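Local coordinates for protein glutathione synthetase-like effector 30 (Gpa-GSS30-apo) (Globodera pallida, PDB 5OET) that is a glutathione synthetase-like effector of a plant-parasitic nematode, related to the ATP-dependent ligases that join gamma-glutamylcysteine to glycine and probably recruited to a new role in parasitism, at residues 401-410 and 422-431; 171-182 and 447-455. All blocks are in the same frame, centred on the assembly; numbering follows the deposited sequence.

Interaction 1 (401-410 and 422-431); sequences ATENPHRYVL and MFFNEDILKK. With MG (magnesium ion), chain C.
A beta hairpin and the helix that follows it make this contact, and a magnesium ion joins its two segments at the open end of the hairpin, where His406 and Glu426 both bind the metal. The edge strand 422-424 runs antiparallel to strand 408-410, and Leu410 and Phe423 form a hydrogen-bonded pair: Leu410 N donates to Phe423 O over 3.0 Å at a nearly straight 175°, and Phe423 N answers to Leu410 O. Beside this pair Val409 and Phe424 lie side by side on one face, and CG2 of Val409 sits 3.6 Å from Phe424 CE2, off-centre from the ring. The other face is covered by helix 427-431. Ile428 lays its CD1 on the backbone of Tyr408 and Val409, while its CG1 meets Leu410 CB. On the same face CD2 of Leu410 reaches CD of Lys431, an aliphatic stretch that also lies over the rim of the Phe423 ring. A type II' turn from Phe424 to Asp427 swings the chain from the strand into the helix and brings Asn425 and Glu426 up to His406. Asn425 CB packs over a face of the imidazole, 4.1 Å from its centroid. The Glu426 chain is folded about its CB-CG bond (chi2 82°), which turns its carboxylate back to the metal, with the carboxylate plane steeply inclined to the imidazole at 80°. Magnesium is bound by His406 NE2 at 2.1 Å and by Glu426 OE2 at 1.9 Å, whereas Glu426 OE1 stays 2.9 Å from the ion.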
loop_
_atom_site.group_PDB
_atom_site.type_symbol
_atom_site.label_atom_id
_atom_site.label_comp_id
_atom_site.label_asym_id
_atom_site.label_seq_id
_atom_site.Cartn_x
_atom_site.Cartn_y
_atom_site.Cartn_z
ATOM N N ALA A 401 36.704 9.649 33.223
ATOM C CA ALA A 401 35.768 8.708 33.821
ATOM C C ALA A 401 35.494 9.176 35.233
ATOM O O ALA A 401 34.379 9.579 35.557
ATOM C CB ALA A 401 36.334 7.294 33.815
ATOM N N THR A 402 36.538 9.181 36.058
ATOM C CA THR A 402 36.408 9.578 37.456
ATOM C C THR A 402 36.813 11.041 37.592
ATOM O O THR A 402 37.679 11.391 38.384
ATOM C CB THR A 402 37.172 8.632 38.417
ATOM O OG1 THR A 402 37.136 9.176 39.743
ATOM C CG2 THR A 402 38.637 8.372 37.969
ATOM N N GLU A 403 36.151 11.872 36.790
ATOM C CA GLU A 403 36.251 13.330 36.818
ATOM C C GLU A 403 35.099 13.966 36.018
ATOM O O GLU A 403 34.447 14.895 36.495
ATOM C CB GLU A 403 37.632 13.853 36.362
ATOM C CG GLU A 403 37.923 13.940 34.864
ATOM C CD GLU A 403 39.134 14.819 34.551
ATOM O OE1 GLU A 403 39.952 15.111 35.463
ATOM O OE2 GLU A 403 39.265 15.226 33.375
ATOM N N ASN A 404 34.851 13.451 34.817
ATOM C CA ASN A 404 33.684 13.791 34.010
ATOM C C ASN A 404 32.951 12.467 33.671
ATOM O O ASN A 404 32.907 12.046 32.504
ATOM C CB ASN A 404 34.162 14.537 32.753
ATOM C CG ASN A 404 33.034 14.937 31.810
ATOM O OD1 ASN A 404 31.856 14.984 32.182
ATOM N ND2 ASN A 404 33.403 15.231 30.566
ATOM N N PRO A 405 32.367 11.799 34.696
ATOM C CA PRO A 405 31.633 10.537 34.474
ATOM C C PRO A 405 30.365 10.662 33.631
ATOM O O PRO A 405 29.810 9.648 33.211
ATOM C CB PRO A 405 31.277 10.081 35.888
ATOM C CG PRO A 405 31.290 11.320 36.702
ATOM C CD PRO A 405 32.360 12.182 36.120
ATOM N N HIS A 406 29.924 11.886 33.378
ATOM C CA HIS A 406 28.789 12.157 32.498
ATOM C C HIS A 406 29.192 12.005 31.016
ATOM O O HIS A 406 28.342 11.957 30.152
ATOM C CB HIS A 406 28.203 13.566 32.746
ATOM C CG HIS A 406 27.830 13.849 34.179
ATOM N ND1 HIS A 406 26.523 13.969 34.608
ATOM C CD2 HIS A 406 28.601 14.068 35.274
ATOM C CE1 HIS A 406 26.511 14.233 35.906
ATOM N NE2 HIS A 406 27.759 14.289 36.338
ATOM N N ARG A 407 30.489 11.947 30.734
ATOM C CA ARG A 407 31.020 11.685 29.394
ATOM C C ARG A 407 30.883 10.214 28.994
ATOM O O ARG A 407 30.948 9.894 27.804
ATOM C CB ARG A 407 32.508 12.094 29.347
ATOM C CG ARG A 407 33.186 12.075 27.971
ATOM C CD ARG A 407 34.505 12.854 27.994
ATOM N NE ARG A 407 35.103 13.006 26.656
ATOM C CZ ARG A 407 34.636 13.801 25.680
ATOM N NH1 ARG A 407 33.543 14.553 25.850
ATOM N NH2 ARG A 407 35.264 13.841 24.504
ATOM N N TYR A 408 30.680 9.327 29.976
ATOM C CA TYR A 408 30.698 7.876 29.766
ATOM C C TYR A 408 29.380 7.169 30.071
ATOM O O TYR A 408 28.476 7.730 30.697
ATOM C CB TYR A 408 31.830 7.254 30.601
ATOM C CG TYR A 408 33.181 7.761 30.175
ATOM C CD1 TYR A 408 33.782 7.269 29.032
ATOM C CD2 TYR A 408 33.835 8.780 30.877
ATOM C CE1 TYR A 408 34.999 7.755 28.608
ATOM C CE2 TYR A 408 35.055 9.275 30.451
ATOM C CZ TYR A 408 35.630 8.756 29.313
ATOM O OH TYR A 408 36.834 9.219 28.859
ATOM N N VAL A 409 29.286 5.936 29.572
ATOM C CA VAL A 409 28.178 5.024 29.851
ATOM C C VAL A 409 28.759 3.633 30.092
ATOM O O VAL A 409 29.737 3.237 29.457
ATOM C CB VAL A 409 27.068 5.053 28.763
ATOM C CG1 VAL A 409 27.606 4.751 27.375
ATOM C CG2 VAL A 409 25.880 4.158 29.123
ATOM N N LEU A 410 28.181 2.915 31.039
ATOM C CA LEU A 410 28.524 1.510 31.255
ATOM C C LEU A 410 27.470 0.655 30.571
ATOM O O LEU A 410 26.343 0.618 31.012
ATOM C CB LEU A 410 28.590 1.201 32.741
ATOM C CG LEU A 410 29.155 -0.149 33.122
ATOM C CD1 LEU A 410 30.633 -0.228 32.789
ATOM C CD2 LEU A 410 28.979 -0.349 34.620
ATOM N N MET A 422 21.951 -0.501 31.297
ATOM C CA MET A 422 23.133 0.377 31.253
ATOM C C MET A 422 23.088 1.511 32.270
ATOM O O MET A 422 22.021 1.979 32.621
ATOM C CB MET A 422 23.321 0.978 29.841
ATOM C CG MET A 422 22.135 1.764 29.338
ATOM S SD MET A 422 22.164 1.943 27.541
ATOM C CE MET A 422 20.520 2.615 27.233
ATOM N N PHE A 423 24.263 1.963 32.710
ATOM C CA PHE A 423 24.408 2.907 33.828
ATOM C C PHE A 423 25.069 4.224 33.400
ATOM O O PHE A 423 26.022 4.209 32.624
ATOM C CB PHE A 423 25.226 2.254 34.937
ATOM C CG PHE A 423 24.629 0.977 35.447
ATOM C CD1 PHE A 423 24.753 -0.212 34.728
ATOM C CD2 PHE A 423 23.942 0.955 36.653
ATOM C CE1 PHE A 423 24.178 -1.387 35.191
ATOM C CE2 PHE A 423 23.390 -0.227 37.135
ATOM C CZ PHE A 423 23.496 -1.393 36.398
ATOM N N PHE A 424 24.559 5.348 33.911
ATOM C CA PHE A 424 25.044 6.671 33.536
ATOM C C PHE A 424 25.579 7.464 34.724
ATOM O O PHE A 424 25.289 7.159 35.870
ATOM C CB PHE A 424 23.919 7.463 32.898
ATOM C CG PHE A 424 23.287 6.800 31.715
ATOM C CD1 PHE A 424 22.226 5.917 31.893
ATOM C CD2 PHE A 424 23.717 7.083 30.412
ATOM C CE1 PHE A 424 21.600 5.327 30.797
ATOM C CE2 PHE A 424 23.105 6.486 29.313
ATOM C CZ PHE A 424 22.044 5.614 29.505
ATOM N N ASN A 425 26.374 8.489 34.417
ATOM C CA ASN A 425 26.813 9.497 35.400
ATOM C C ASN A 425 27.560 8.865 36.596
ATOM O O ASN A 425 28.411 7.997 36.377
ATOM C CB ASN A 425 25.634 10.404 35.809
ATOM C CG ASN A 425 24.883 10.972 34.608
ATOM O OD1 ASN A 425 25.479 11.380 33.612
ATOM N ND2 ASN A 425 23.572 10.992 34.698
ATOM N N GLU A 426 27.282 9.300 37.832
ATOM C CA GLU A 426 28.006 8.818 39.035
ATOM C C GLU A 426 27.687 7.331 39.372
ATOM O O GLU A 426 28.484 6.669 40.061
ATOM C CB GLU A 426 27.773 9.742 40.256
ATOM C CG GLU A 426 28.652 11.018 40.335
ATOM C CD GLU A 426 28.186 12.232 39.491
ATOM O OE1 GLU A 426 27.118 12.188 38.828
ATOM O OE2 GLU A 426 28.906 13.273 39.487
ATOM N N ASP A 427 26.551 6.809 38.860
ATOM C CA ASP A 427 26.234 5.361 38.911
ATOM C C ASP A 427 27.289 4.445 38.291
ATOM O O ASP A 427 27.325 3.271 38.626
ATOM C CB ASP A 427 24.908 5.026 38.180
ATOM C CG ASP A 427 23.676 5.475 38.923
ATOM O OD1 ASP A 427 23.679 5.409 40.164
ATOM O OD2 ASP A 427 22.679 5.840 38.253
ATOM N N ILE A 428 28.088 4.958 37.358
ATOM C CA ILE A 428 29.143 4.184 36.712
ATOM C C ILE A 428 30.233 3.819 37.724
ATOM O O ILE A 428 30.674 2.668 37.746
ATOM C CB ILE A 428 29.728 4.928 35.486
ATOM C CG1 ILE A 428 28.638 5.094 34.406
ATOM C CG2 ILE A 428 30.922 4.175 34.911
ATOM C CD1 ILE A 428 28.964 6.148 33.361
ATOM N N LEU A 429 30.641 4.781 38.561
ATOM C CA LEU A 429 31.621 4.521 39.635
ATOM C C LEU A 429 31.014 3.636 40.727
ATOM O O LEU A 429 31.682 2.716 41.249
ATOM C CB LEU A 429 32.142 5.820 40.265
ATOM C CG LEU A 429 32.803 6.906 39.396
ATOM C CD1 LEU A 429 33.845 7.644 40.234
ATOM C CD2 LEU A 429 33.439 6.368 38.116
ATOM N N LYS A 430 29.750 3.914 41.059
ATOM C CA LYS A 430 28.998 3.112 42.024
ATOM C C LYS A 430 28.899 1.642 41.627
ATOM O O LYS A 430 29.187 0.760 42.433
ATOM C CB LYS A 430 27.577 3.681 42.214
ATOM C CG LYS A 430 27.480 5.022 42.974
ATOM C CD LYS A 430 28.486 5.225 44.112
ATOM C CE LYS A 430 28.386 4.180 45.215
ATOM N NZ LYS A 430 27.252 4.475 46.130
ATOM N N LYS A 431 28.484 1.394 40.392
ATOM C CA LYS A 431 28.344 0.020 39.916
ATOM C C LYS A 431 29.682 -0.664 39.679
ATOM O O LYS A 431 29.753 -1.870 39.840
ATOM C CB LYS A 431 27.450 -0.118 38.678
ATOM C CG LYS A 431 26.679 -1.443 38.724
ATOM C CD LYS A 431 26.727 -2.282 37.461
ATOM C CE LYS A 431 25.827 -3.516 37.649
ATOM N NZ LYS A 431 25.613 -4.405 36.460
HETATM MG MG MG C . 28.511 14.665 38.240
#

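Interaction 2 (171-182 and 447-455); sequences ASQEDDGQYVLK and EKLRPMVIK
The Tyr179 ring carries Met452 over one face: Met452 CG stands 3.9 Å from the ring centroid in a CH-pi contact, and SD, 4.5 Å from the same centroid and only 10° off the ring normal, adds a Met-aromatic contact. The carbonyl carbon of Ser172 lies in plane at the ring's edge. Met452 holds CG opposite its own backbone N (chi1 -177°), which lays the thioether across the tyrosine, while its CB also touches Ala171. The other flat groups, the Gln173 amide and the Arg450 guanidinium, are set at 69° to each other; Gln173 OE1 lies 3.3 Å from Arg450 NH2, at an angle too poor for a hydrogen bond. Two backbone bonds fix the segments more firmly. Gln173 N gives a nearly straight bond to Arg450 O at 2.7 Å, and Met452 N donates to Ala171 O at 3.2 Å. Ser172 OG adds a weak bond to Arg450 O, so two donors share that carbonyl. Leu449 packs beside Ser172, its CB 3.6 Å from Ser172 OG, and crosses the aliphatic part of Lys182, whose NZ is bonded to Gln381 O. Phe96 and Leu100 extend the apolar packing around Ala171, Met452 and Tyr179. This is a single beta bridge, Ser172 with Pro451: the backbone bonds join the extended chain to strand 160-173 of an antiparallel hairpin, and strand 179-188 supplies Tyr179 and Lys182.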
loop_
_atom_site.group_PDB
_atom_site.type_symbol
_atom_site.label_atom_id
_atom_site.label_comp_id
_atom_site.label_asym_id
_atom_site.label_seq_id
_atom_site.Cartn_x
_atom_site.Cartn_y
_atom_site.Cartn_z
ATOM N N ALA A 171 24.812 11.307 14.037
ATOM C CA ALA A 171 25.651 12.510 13.919
ATOM C C ALA A 171 25.888 12.992 15.351
ATOM O O ALA A 171 24.933 13.189 16.088
ATOM C CB ALA A 171 24.979 13.582 13.075
ATOM N N SER A 172 27.148 13.136 15.754
ATOM C CA SER A 172 27.478 13.464 17.146
ATOM C C SER A 172 28.205 14.792 17.234
ATOM O O SER A 172 29.100 15.051 16.443
ATOM C CB SER A 172 28.353 12.371 17.728
ATOM O OG SER A 172 28.616 12.610 19.098
ATOM N N GLN A 173 27.829 15.602 18.216
ATOM C CA GLN A 173 28.364 16.949 18.396
ATOM C C GLN A 173 29.682 16.903 19.172
ATOM O O GLN A 173 29.682 16.727 20.392
ATOM C CB GLN A 173 27.341 17.836 19.141
ATOM C CG GLN A 173 27.509 19.342 18.927
ATOM C CD GLN A 173 26.305 20.140 19.448
ATOM O OE1 GLN A 173 26.152 20.325 20.653
ATOM N NE2 GLN A 173 25.441 20.605 18.536
ATOM N N GLU A 174 30.805 17.046 18.465
ATOM C CA GLU A 174 32.123 17.225 19.113
ATOM C C GLU A 174 32.206 18.636 19.713
ATOM O O GLU A 174 31.287 19.436 19.529
ATOM C CB GLU A 174 33.271 17.006 18.110
ATOM C CG GLU A 174 33.571 15.560 17.738
ATOM C CD GLU A 174 34.884 15.428 16.966
ATOM O OE1 GLU A 174 35.319 16.434 16.346
ATOM O OE2 GLU A 174 35.495 14.328 16.985
ATOM N N ASP A 175 33.330 18.979 20.349
ATOM C CA ASP A 175 33.439 20.194 21.186
ATOM C C ASP A 175 33.447 21.578 20.489
ATOM O O ASP A 175 32.778 22.496 20.986
ATOM C CB ASP A 175 34.618 20.075 22.182
ATOM C CG ASP A 175 34.208 19.418 23.507
ATOM O OD1 ASP A 175 33.324 19.989 24.198
ATOM O OD2 ASP A 175 34.784 18.355 23.873
ATOM N N ASP A 176 34.178 21.718 19.365
ATOM C CA ASP A 176 34.081 22.854 18.411
ATOM C C ASP A 176 32.623 23.229 18.053
ATOM O O ASP A 176 32.323 24.369 17.742
ATOM C CB ASP A 176 34.864 22.533 17.107
ATOM C CG ASP A 176 36.328 23.050 17.124
ATOM O OD1 ASP A 176 36.525 24.272 16.967
ATOM O OD2 ASP A 176 37.272 22.237 17.269
ATOM N N GLY A 177 31.739 22.237 18.079
ATOM C CA GLY A 177 30.306 22.398 17.793
ATOM C C GLY A 177 29.876 21.743 16.491
ATOM O O GLY A 177 28.693 21.780 16.148
ATOM N N GLN A 178 30.826 21.132 15.775
ATOM C CA GLN A 178 30.588 20.530 14.454
ATOM C C GLN A 178 30.272 19.029 14.630
ATOM O O GLN A 178 30.808 18.370 15.546
ATOM C CB GLN A 178 31.820 20.752 13.543
ATOM C CG GLN A 178 31.514 21.345 12.164
ATOM C CD GLN A 178 31.279 20.318 11.057
ATOM O OE1 GLN A 178 32.183 20.040 10.248
ATOM N NE2 GLN A 178 30.059 19.760 11.006
ATOM N N TYR A 179 29.394 18.493 13.778
ATOM C CA TYR A 179 28.943 17.091 13.902
ATOM C C TYR A 179 29.879 16.100 13.206
ATOM O O TYR A 179 30.344 16.381 12.109
ATOM C CB TYR A 179 27.516 16.951 13.372
ATOM C CG TYR A 179 26.541 17.804 14.142
ATOM C CD1 TYR A 179 26.213 17.489 15.459
ATOM C CD2 TYR A 179 25.953 18.948 13.568
ATOM C CE1 TYR A 179 25.327 18.279 16.185
ATOM C CE2 TYR A 179 25.058 19.737 14.286
ATOM C CZ TYR A 179 24.758 19.397 15.598
ATOM O OH TYR A 179 23.889 20.147 16.351
ATOM N N VAL A 180 30.154 14.965 13.861
ATOM C CA VAL A 180 30.884 13.838 13.238
ATOM C C VAL A 180 30.082 12.525 13.263
ATOM O O VAL A 180 29.295 12.270 14.181
ATOM C CB VAL A 180 32.266 13.570 13.858
ATOM C CG1 VAL A 180 33.180 14.757 13.633
ATOM C CG2 VAL A 180 32.157 13.192 15.328
ATOM N N LEU A 181 30.304 11.701 12.242
ATOM C CA LEU A 181 29.601 10.439 12.090
ATOM C C LEU A 181 30.168 9.435 13.091
ATOM O O LEU A 181 31.393 9.241 13.147
ATOM C CB LEU A 181 29.768 9.911 10.661
ATOM C CG LEU A 181 28.909 8.695 10.259
ATOM C CD1 LEU A 181 27.432 9.050 10.193
ATOM C CD2 LEU A 181 29.375 8.122 8.924
ATOM N N LYS A 182 29.284 8.813 13.881
ATOM C CA LYS A 182 29.679 7.745 14.809
ATOM C C LYS A 182 28.693 6.575 14.816
ATOM O O LYS A 182 27.491 6.755 14.930
ATOM C CB LYS A 182 29.906 8.312 16.216
ATOM C CG LYS A 182 31.212 9.106 16.323
ATOM C CD LYS A 182 32.049 8.775 17.560
ATOM C CE LYS A 182 33.497 9.244 17.430
ATOM N NZ LYS A 182 34.189 8.656 16.242
ATOM N N GLU A 447 32.263 6.065 25.530
ATOM C CA GLU A 447 32.013 7.491 25.528
ATOM C C GLU A 447 30.561 7.659 25.130
ATOM O O GLU A 447 30.125 7.088 24.143
ATOM C CB GLU A 447 32.917 8.244 24.538
ATOM C CG GLU A 447 34.384 8.378 24.952
ATOM C CD GLU A 447 35.015 9.750 24.658
ATOM O OE1 GLU A 447 34.282 10.773 24.531
ATOM O OE2 GLU A 447 36.276 9.814 24.596
ATOM N N LYS A 448 29.817 8.426 25.927
ATOM C CA LYS A 448 28.456 8.810 25.599
ATOM C C LYS A 448 28.521 9.834 24.485
ATOM O O LYS A 448 29.328 10.753 24.538
ATOM C CB LYS A 448 27.771 9.412 26.826
ATOM C CG LYS A 448 26.288 9.708 26.650
ATOM C CD LYS A 448 25.701 10.224 27.969
ATOM C CE LYS A 448 24.182 10.353 27.893
ATOM N NZ LYS A 448 23.599 10.770 29.196
ATOM N N LEU A 449 27.702 9.675 23.463
ATOM C CA LEU A 449 27.702 10.613 22.340
ATOM C C LEU A 449 26.726 11.758 22.599
ATOM O O LEU A 449 25.657 11.563 23.188
ATOM C CB LEU A 449 27.361 9.878 21.044
ATOM C CG LEU A 449 28.347 8.721 20.768
ATOM C CD1 LEU A 449 27.893 7.898 19.580
ATOM C CD2 LEU A 449 29.790 9.212 20.611
ATOM N N ARG A 450 27.109 12.959 22.178
ATOM C CA ARG A 450 26.254 14.136 22.311
ATOM C C ARG A 450 25.472 14.258 21.006
ATOM O O ARG A 450 26.014 14.709 20.005
ATOM C CB ARG A 450 27.094 15.394 22.626
ATOM C CG ARG A 450 28.206 15.166 23.680
ATOM C CD ARG A 450 28.436 16.296 24.697
ATOM N NE ARG A 450 28.481 17.656 24.132
ATOM C CZ ARG A 450 27.461 18.523 24.072
ATOM N NH1 ARG A 450 26.240 18.200 24.510
ATOM N NH2 ARG A 450 27.654 19.739 23.542
ATOM N N PRO A 451 24.200 13.828 20.993
ATOM C CA PRO A 451 23.548 13.624 19.699
ATOM C C PRO A 451 22.866 14.877 19.130
ATOM O O PRO A 451 22.369 15.709 19.890
ATOM C CB PRO A 451 22.516 12.537 20.020
ATOM C CG PRO A 451 22.159 12.769 21.463
ATOM C CD PRO A 451 23.247 13.604 22.098
ATOM N N MET A 452 22.843 14.978 17.800
ATOM C CA MET A 452 22.229 16.087 17.061
ATOM C C MET A 452 20.723 16.088 17.289
ATOM O O MET A 452 20.058 15.078 17.098
ATOM C CB MET A 452 22.531 15.943 15.568
ATOM C CG MET A 452 22.022 17.069 14.674
ATOM S SD MET A 452 22.023 16.675 12.929
ATOM C CE MET A 452 20.728 15.441 12.892
ATOM N N VAL A 453 20.197 17.232 17.699
ATOM C CA VAL A 453 18.791 17.404 17.988
ATOM C C VAL A 453 18.217 18.288 16.891
ATOM O O VAL A 453 18.736 19.358 16.594
ATOM C CB VAL A 453 18.587 18.042 19.380
ATOM C CG1 VAL A 453 17.136 18.440 19.601
ATOM C CG2 VAL A 453 19.038 17.076 20.463
ATOM N N ILE A 454 17.140 17.824 16.277
ATOM C CA ILE A 454 16.437 18.588 15.253
ATOM C C ILE A 454 14.955 18.638 15.625
ATOM O O ILE A 454 14.515 17.955 16.549
ATOM C CB ILE A 454 16.691 18.024 13.825
ATOM C CG1 ILE A 454 16.180 16.588 13.664
ATOM C CG2 ILE A 454 18.174 18.090 13.479
ATOM C CD1 ILE A 454 14.729 16.468 13.243
ATOM N N LYS A 455 14.207 19.470 14.909
ATOM C CA LYS A 455 12.771 19.660 15.110
ATOM C C LYS A 455 12.005 18.993 13.959
ATOM O O LYS A 455 12.401 19.094 12.793
ATOM C CB LYS A 455 12.435 21.155 15.154
ATOM C CG LYS A 455 12.982 21.931 16.357
ATOM C CD LYS A 455 11.939 22.118 17.466
ATOM C CE LYS A 455 12.127 23.436 18.244
ATOM N NZ LYS A 455 12.951 23.310 19.484
#

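Overall arrangement
The centres of the two contacts are 19 Å apart, on the same side of the chain's centre, and interaction 1 is nested within the long loop that interaction 2 closes. Interaction 1 belongs to a four-stranded antiparallel sheet; interaction 2 involves the hairpin 160-173/179-188 of the large mixed sheet. Chain 447-455 connects them: it leaves the small sheet at the end of strand 443-447, crosses that hairpin near its turn and joins the same sheet as strand 454-459. The contacts also touch directly, through a salt bridge from Arg407 to Glu447 and a probable hydrogen bond between Arg407 O and Lys448 N. The hairpin with the magnesium site at its open end is thereby tied to the connection between the sheets.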